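Local atomic coordinates of 3-keto-5-aminohexanoate cleavage enzyme (Ralstonia eutropha, PDB entry 3C6C), a protein that probably cleaves 3-keto-5-aminohexanoate or a related beta-keto acid at a metal site within a TIM barrel. Residues Ser42-Pro47 with Ala51-Glu56; Glu86-Val91 with Leu100-Gly105. All blocks are in the same frame, centred on the assembly; numbering follows the deposited sequence.

Contact 1. Residues Ser42-Pro47 with Ala51-Glu56. With EDO (1,2-ethanediol), chain F.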
loop_
_atom_site.group_PDB
_atom_site.type_symbol
_atom_site.label_atom_id
_atom_site.label_comp_id
_atom_site.label_asym_id
_atom_site.label_seq_id
_atom_site.Cartn_x
_atom_site.Cartn_y
_atom_site.Cartn_z
ATOM N N SER A 42 -30.092 -15.828 24.327
ATOM C CA SER A 42 -30.764 -14.521 24.279
ATOM C C SER A 42 -30.786 -13.921 22.886
ATOM O O SER A 42 -30.900 -12.718 22.720
ATOM C CB SER A 42 -30.143 -13.509 25.267
ATOM O OG SER A 42 -28.772 -13.279 24.995
HETATM N N MSE A 43 -30.723 -14.770 21.876
HETATM C CA MSE A 43 -30.767 -14.293 20.490
HETATM C C MSE A 43 -32.066 -13.495 20.264
HETATM O O MSE A 43 -33.130 -14.007 20.601
HETATM C CB MSE A 43 -30.704 -15.450 19.505
HETATM C CG MSE A 43 -30.371 -15.013 18.115
HETATM SE SE MSE A 43 -28.543 -14.333 17.986
HETATM C CE MSE A 43 -28.682 -13.532 16.338
ATOM N N PRO A 44 -31.990 -12.248 19.712
ATOM C CA PRO A 44 -33.251 -11.506 19.467
ATOM C C PRO A 44 -34.038 -12.047 18.281
ATOM O O PRO A 44 -33.581 -11.982 17.125
ATOM C CB PRO A 44 -32.778 -10.068 19.186
ATOM C CG PRO A 44 -31.357 -9.998 19.694
ATOM C CD PRO A 44 -30.803 -11.377 19.521
ATOM N N ILE A 45 -35.220 -12.577 18.579
ATOM C CA ILE A 45 -36.044 -13.221 17.547
ATOM C C ILE A 45 -37.337 -12.472 17.244
ATOM O O ILE A 45 -37.655 -12.201 16.090
ATOM C CB ILE A 45 -36.407 -14.668 17.928
ATOM C CG1 ILE A 45 -35.137 -15.537 18.114
ATOM C CG2 ILE A 45 -37.355 -15.305 16.870
ATOM C CD1 ILE A 45 -34.206 -15.551 16.977
ATOM N N THR A 46 -38.097 -12.217 18.298
ATOM C CA THR A 46 -39.396 -11.484 18.178
ATOM C C THR A 46 -39.155 -9.991 17.998
ATOM O O THR A 46 -38.069 -9.496 18.347
ATOM C CB THR A 46 -40.279 -11.654 19.422
ATOM O OG1 THR A 46 -39.659 -11.015 20.556
ATOM C CG2 THR A 46 -40.559 -13.146 19.714
ATOM N N PRO A 47 -40.144 -9.252 17.458
ATOM C CA PRO A 47 -39.924 -7.822 17.356
ATOM C C PRO A 47 -39.619 -7.130 18.702
ATOM O O PRO A 47 -38.851 -6.168 18.756
ATOM C CB PRO A 47 -41.243 -7.330 16.732
ATOM C CG PRO A 47 -41.631 -8.475 15.832
ATOM C CD PRO A 47 -41.310 -9.686 16.660
ATOM N N ALA A 51 -36.285 -5.005 19.333
ATOM C CA ALA A 51 -36.370 -3.633 19.843
ATOM C C ALA A 51 -35.584 -3.525 21.137
ATOM O O ALA A 51 -34.833 -2.574 21.343
ATOM C CB ALA A 51 -37.860 -3.165 20.049
ATOM N N ASP A 52 -35.771 -4.498 22.021
ATOM C CA ASP A 52 -35.080 -4.489 23.320
ATOM C C ASP A 52 -33.561 -4.427 23.087
ATOM O O ASP A 52 -32.831 -3.730 23.789
ATOM C CB ASP A 52 -35.404 -5.752 24.161
ATOM C CG ASP A 52 -36.784 -5.690 24.839
ATOM O OD1 ASP A 52 -37.446 -4.632 24.793
ATOM O OD2 ASP A 52 -37.194 -6.737 25.405
ATOM N N ALA A 53 -33.112 -5.133 22.056
ATOM C CA ALA A 53 -31.674 -5.232 21.725
ATOM C C ALA A 53 -31.171 -3.883 21.208
ATOM O O ALA A 53 -30.052 -3.478 21.488
ATOM C CB ALA A 53 -31.413 -6.360 20.694
ATOM N N CYS A 54 -32.017 -3.179 20.456
ATOM C CA CYS A 54 -31.665 -1.831 19.965
ATOM C C CYS A 54 -31.482 -0.880 21.124
ATOM O O CYS A 54 -30.578 -0.055 21.139
ATOM C CB CYS A 54 -32.733 -1.265 18.997
ATOM S SG CYS A 54 -32.919 -2.186 17.455
ATOM N N VAL A 55 -32.393 -0.982 22.089
ATOM C CA VAL A 55 -32.365 -0.109 23.264
ATOM C C VAL A 55 -31.138 -0.398 24.130
ATOM O O VAL A 55 -30.473 0.511 24.608
ATOM C CB VAL A 55 -33.696 -0.196 24.075
ATOM C CG1 VAL A 55 -33.579 0.560 25.426
ATOM C CG2 VAL A 55 -34.857 0.387 23.227
ATOM N N GLU A 56 -30.858 -1.669 24.308
ATOM C CA GLU A 56 -29.671 -2.146 25.041
ATOM C C GLU A 56 -28.379 -1.614 24.401
ATOM O O GLU A 56 -27.461 -1.114 25.073
ATOM C CB GLU A 56 -29.673 -3.686 25.037
ATOM C CG GLU A 56 -28.467 -4.387 25.651
ATOM C CD GLU A 56 -28.553 -5.886 25.421
ATOM O OE1 GLU A 56 -29.385 -6.556 26.075
ATOM O OE2 GLU A 56 -27.830 -6.412 24.582
HETATM C C1 EDO F . -25.258 -15.018 26.592
HETATM O O1 EDO F . -24.870 -15.784 27.750
HETATM C C2 EDO F . -25.901 -13.710 27.014
HETATM O O2 EDO F . -27.324 -13.879 27.074
#

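Contact 2. Residues Glu86-Val91 with Leu100-Gly105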
loop_
_atom_site.group_PDB
_atom_site.type_symbol
_atom_site.label_atom_id
_atom_site.label_comp_id
_atom_site.label_asym_id
_atom_site.label_seq_id
_atom_site.Cartn_x
_atom_site.Cartn_y
_atom_site.Cartn_z
ATOM N N GLU A 86 -43.499 -3.048 13.855
ATOM C CA GLU A 86 -43.591 -3.307 15.298
ATOM C C GLU A 86 -42.256 -2.961 15.965
ATOM O O GLU A 86 -42.213 -2.340 17.028
ATOM C CB GLU A 86 -43.972 -4.763 15.615
ATOM C CG GLU A 86 -44.121 -4.991 17.120
ATOM C CD GLU A 86 -44.468 -6.395 17.520
ATOM O OE1 GLU A 86 -44.934 -7.171 16.655
ATOM O OE2 GLU A 86 -44.239 -6.718 18.712
ATOM N N VAL A 87 -41.161 -3.337 15.308
ATOM C CA VAL A 87 -39.835 -3.066 15.893
ATOM C C VAL A 87 -39.638 -1.556 16.032
ATOM O O VAL A 87 -39.268 -1.062 17.089
ATOM C CB VAL A 87 -38.641 -3.674 15.102
ATOM C CG1 VAL A 87 -37.290 -3.091 15.635
ATOM C CG2 VAL A 87 -38.653 -5.233 15.204
ATOM N N VAL A 88 -39.926 -0.829 14.970
ATOM C CA VAL A 88 -39.667 0.619 14.925
ATOM C C VAL A 88 -40.581 1.351 15.910
ATOM O O VAL A 88 -40.170 2.292 16.597
ATOM C CB VAL A 88 -39.811 1.176 13.487
ATOM C CG1 VAL A 88 -39.933 2.685 13.487
ATOM C CG2 VAL A 88 -38.615 0.714 12.624
ATOM N N ASP A 89 -41.821 0.863 15.992
ATOM C CA ASP A 89 -42.804 1.436 16.925
ATOM C C ASP A 89 -42.337 1.249 18.372
ATOM O O ASP A 89 -42.437 2.158 19.192
ATOM C CB ASP A 89 -44.208 0.859 16.727
ATOM C CG ASP A 89 -44.883 1.357 15.445
ATOM O OD1 ASP A 89 -44.356 2.303 14.805
ATOM O OD2 ASP A 89 -45.952 0.790 15.083
ATOM N N ARG A 90 -41.816 0.064 18.657
ATOM C CA ARG A 90 -41.270 -0.248 19.991
ATOM C C ARG A 90 -40.058 0.603 20.352
ATOM O O ARG A 90 -39.972 1.125 21.453
ATOM C CB ARG A 90 -40.945 -1.744 20.178
ATOM C CG ARG A 90 -42.174 -2.645 20.212
ATOM C CD ARG A 90 -41.776 -4.066 20.463
ATOM N NE ARG A 90 -42.923 -4.947 20.453
ATOM C CZ ARG A 90 -43.649 -5.211 21.540
ATOM N NH1 ARG A 90 -43.333 -4.655 22.694
ATOM N NH2 ARG A 90 -44.673 -6.032 21.480
ATOM N N VAL A 91 -39.117 0.738 19.436
ATOM C CA VAL A 91 -37.872 1.472 19.752
ATOM C C VAL A 91 -38.233 2.945 19.961
ATOM O O VAL A 91 -37.809 3.598 20.908
ATOM C CB VAL A 91 -36.783 1.322 18.662
ATOM C CG1 VAL A 91 -35.578 2.251 18.990
ATOM C CG2 VAL A 91 -36.359 -0.152 18.516
ATOM N N LEU A 100 -32.143 4.787 13.346
ATOM C CA LEU A 100 -32.567 3.497 12.790
ATOM C C LEU A 100 -32.096 3.299 11.353
ATOM O O LEU A 100 -32.241 4.159 10.498
ATOM C CB LEU A 100 -34.086 3.340 12.846
ATOM C CG LEU A 100 -34.760 3.500 14.194
ATOM C CD1 LEU A 100 -36.268 3.336 14.080
ATOM C CD2 LEU A 100 -34.130 2.547 15.192
ATOM N N ASN A 101 -31.511 2.128 11.150
ATOM C CA ASN A 101 -31.009 1.648 9.843
ATOM C C ASN A 101 -31.659 0.290 9.556
ATOM O O ASN A 101 -31.318 -0.744 10.145
ATOM C CB ASN A 101 -29.465 1.595 9.869
ATOM C CG ASN A 101 -28.844 0.957 8.609
ATOM O OD1 ASN A 101 -29.535 0.425 7.750
ATOM N ND2 ASN A 101 -27.508 0.987 8.526
ATOM N N LEU A 102 -32.659 0.310 8.693
ATOM C CA LEU A 102 -33.352 -0.923 8.336
ATOM C C LEU A 102 -32.694 -1.589 7.144
ATOM O O LEU A 102 -32.319 -0.947 6.168
ATOM C CB LEU A 102 -34.833 -0.682 8.004
ATOM C CG LEU A 102 -35.728 -0.105 9.101
ATOM C CD1 LEU A 102 -37.206 -0.094 8.618
ATOM C CD2 LEU A 102 -35.510 -0.754 10.473
ATOM N N THR A 103 -32.545 -2.907 7.250
ATOM C CA THR A 103 -32.035 -3.664 6.124
ATOM C C THR A 103 -32.979 -3.510 4.928
ATOM O O THR A 103 -34.209 -3.539 5.049
ATOM C CB THR A 103 -31.838 -5.170 6.433
ATOM O OG1 THR A 103 -31.188 -5.785 5.307
ATOM C CG2 THR A 103 -33.196 -5.866 6.699
ATOM N N CYS A 104 -32.359 -3.344 3.773
ATOM C CA CYS A 104 -33.077 -3.416 2.510
ATOM C C CYS A 104 -32.292 -4.256 1.517
ATOM O O CYS A 104 -32.358 -4.028 0.308
ATOM C CB CYS A 104 -33.350 -2.017 1.975
ATOM S SG CYS A 104 -34.791 -1.967 0.877
ATOM N N GLY A 105 -31.531 -5.195 2.075
ATOM C CA GLY A 105 -30.735 -6.173 1.312
ATOM C C GLY A 105 -31.585 -7.318 0.789
ATOM O O GLY A 105 -31.196 -8.120 -0.067
#

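Contact 1. Residues Ser42-Pro47 with Ala51-Glu56
Pro47 and Ala51 join the two segments through one main-chain hydrogen bond, and Pro44 and Ala53 through one apolar touch, a worked case of a helix start tied to the loop that leads into it. The polar link is the i to i+4 bond of the first turn of helix 47-60. Ala51 N donates to Pro47 O over 2.9 Å, nearly straight at 164°, and the methyl carbon Ala51 CB lies 3.4 Å from the same Pro47 O. Proline, which has no N-H to offer, suits this first turn, where the backbone N needs no partner from within the helix. Thr46, the residue before it, is the N-cap: its side chain caps a backbone N just beyond Pro47. Gln49 folds back as well, its OE1 accepting from the backbone N of both Ile45 and Thr46, so one side-chain oxygen of the first turn holds two successive N-H groups of the loop.

The apolar link is made by small groups. The ring of Pro44 points at the helix, and its CG meets Ala53 CB at 3.8 Å, with the CA atoms of Pro44 and Ala53 6.9 Å apart. Asn282, at the start of helix 282-295, touches both residues, and Pro44 O accepts from Thr31 OG1.

At the outer end of the loop, a chi1 of 60° turns Ser42 OG over the backbone, between N and C, and there it meets O2 of an ethanediol molecule in a short hydrogen bond of 2.6 Å, with either hydroxyl able to donate. The ethanediol is probably from the crystallisation liquor.

Taken together, a threonine N-cap followed by proline, with Pro44 of the incoming loop laid against the second turn, forms a capped helix N terminus; here it opens the helix that follows the first barrel strand, 23-29, of a TIM barrel.

Contact 2. Residues Glu86-Val91 with Leu100-Gly105
Val88 faces Leu100 and Leu102 in the layer between helix and strand of a TIM barrel, a standard example of a helix lying antiparallel on the strand that follows it. The axes of helix 86-91 and strand 100-103 run at 169° to each other, 11.0 Å apart, and only side chains bridge the gap.

Followed outward, Val88 meets the strand with each of its side-chain atoms. Its CB already lies 4.2 Å from Leu100 CD1. Beyond it the two methyls fork: CG1, anti to the backbone N (chi1 164°), and CG2, anti to the carbonyl carbon. Both rest on that one leucine methyl: Val88 CG1 and CG2 each lie 3.8 Å from Leu100 CD1, so the valine fork straddles the end of the leucine. CG2 also reaches along the strand to Leu102 CD2, at 4.1 Å, and so bridges two alternate strand residues, Leu100 and Leu102, whose side chains both point to the helix.

Cys139 of helix 134-139 touches both Val88 and Leu102, and Ile67 of the neighbouring strand touches both leucines. On the other face of the strand, Asn101 OD1 is hydrogen-bonded to Ser145 OG and weakly to ND1 of the nickel ligand His66.

Three residues on from Val88, Val91 and Leu100 lie alongside one another, pointing opposite ways, with Val91 CG1 4.1 Å from Leu100 CD2.

In the fold
From the N terminus, the chain leaves barrel strand 23-29 and enters the loop holding Ser42-Pro47. Contact 1 closes almost at once, across three helical residues, at the head of helix 47-60. After strand 64-70 comes helix 81-92, and contact 2 closes the connection of eight residues, the end of the helix and the start of the strand included, that returns the chain to strand 99-103. The two are in series, neither nested nor crossed, yet they share a border: Ala51 CB packs 3.4 Å from Arg90 CB, and Pro47 CA lies 3.6 Å from Val87 CG2. Helix 81-92 therefore sits between them, with one flank on helix 47-60 and another on the barrel wall, joining two successive beta/alpha units.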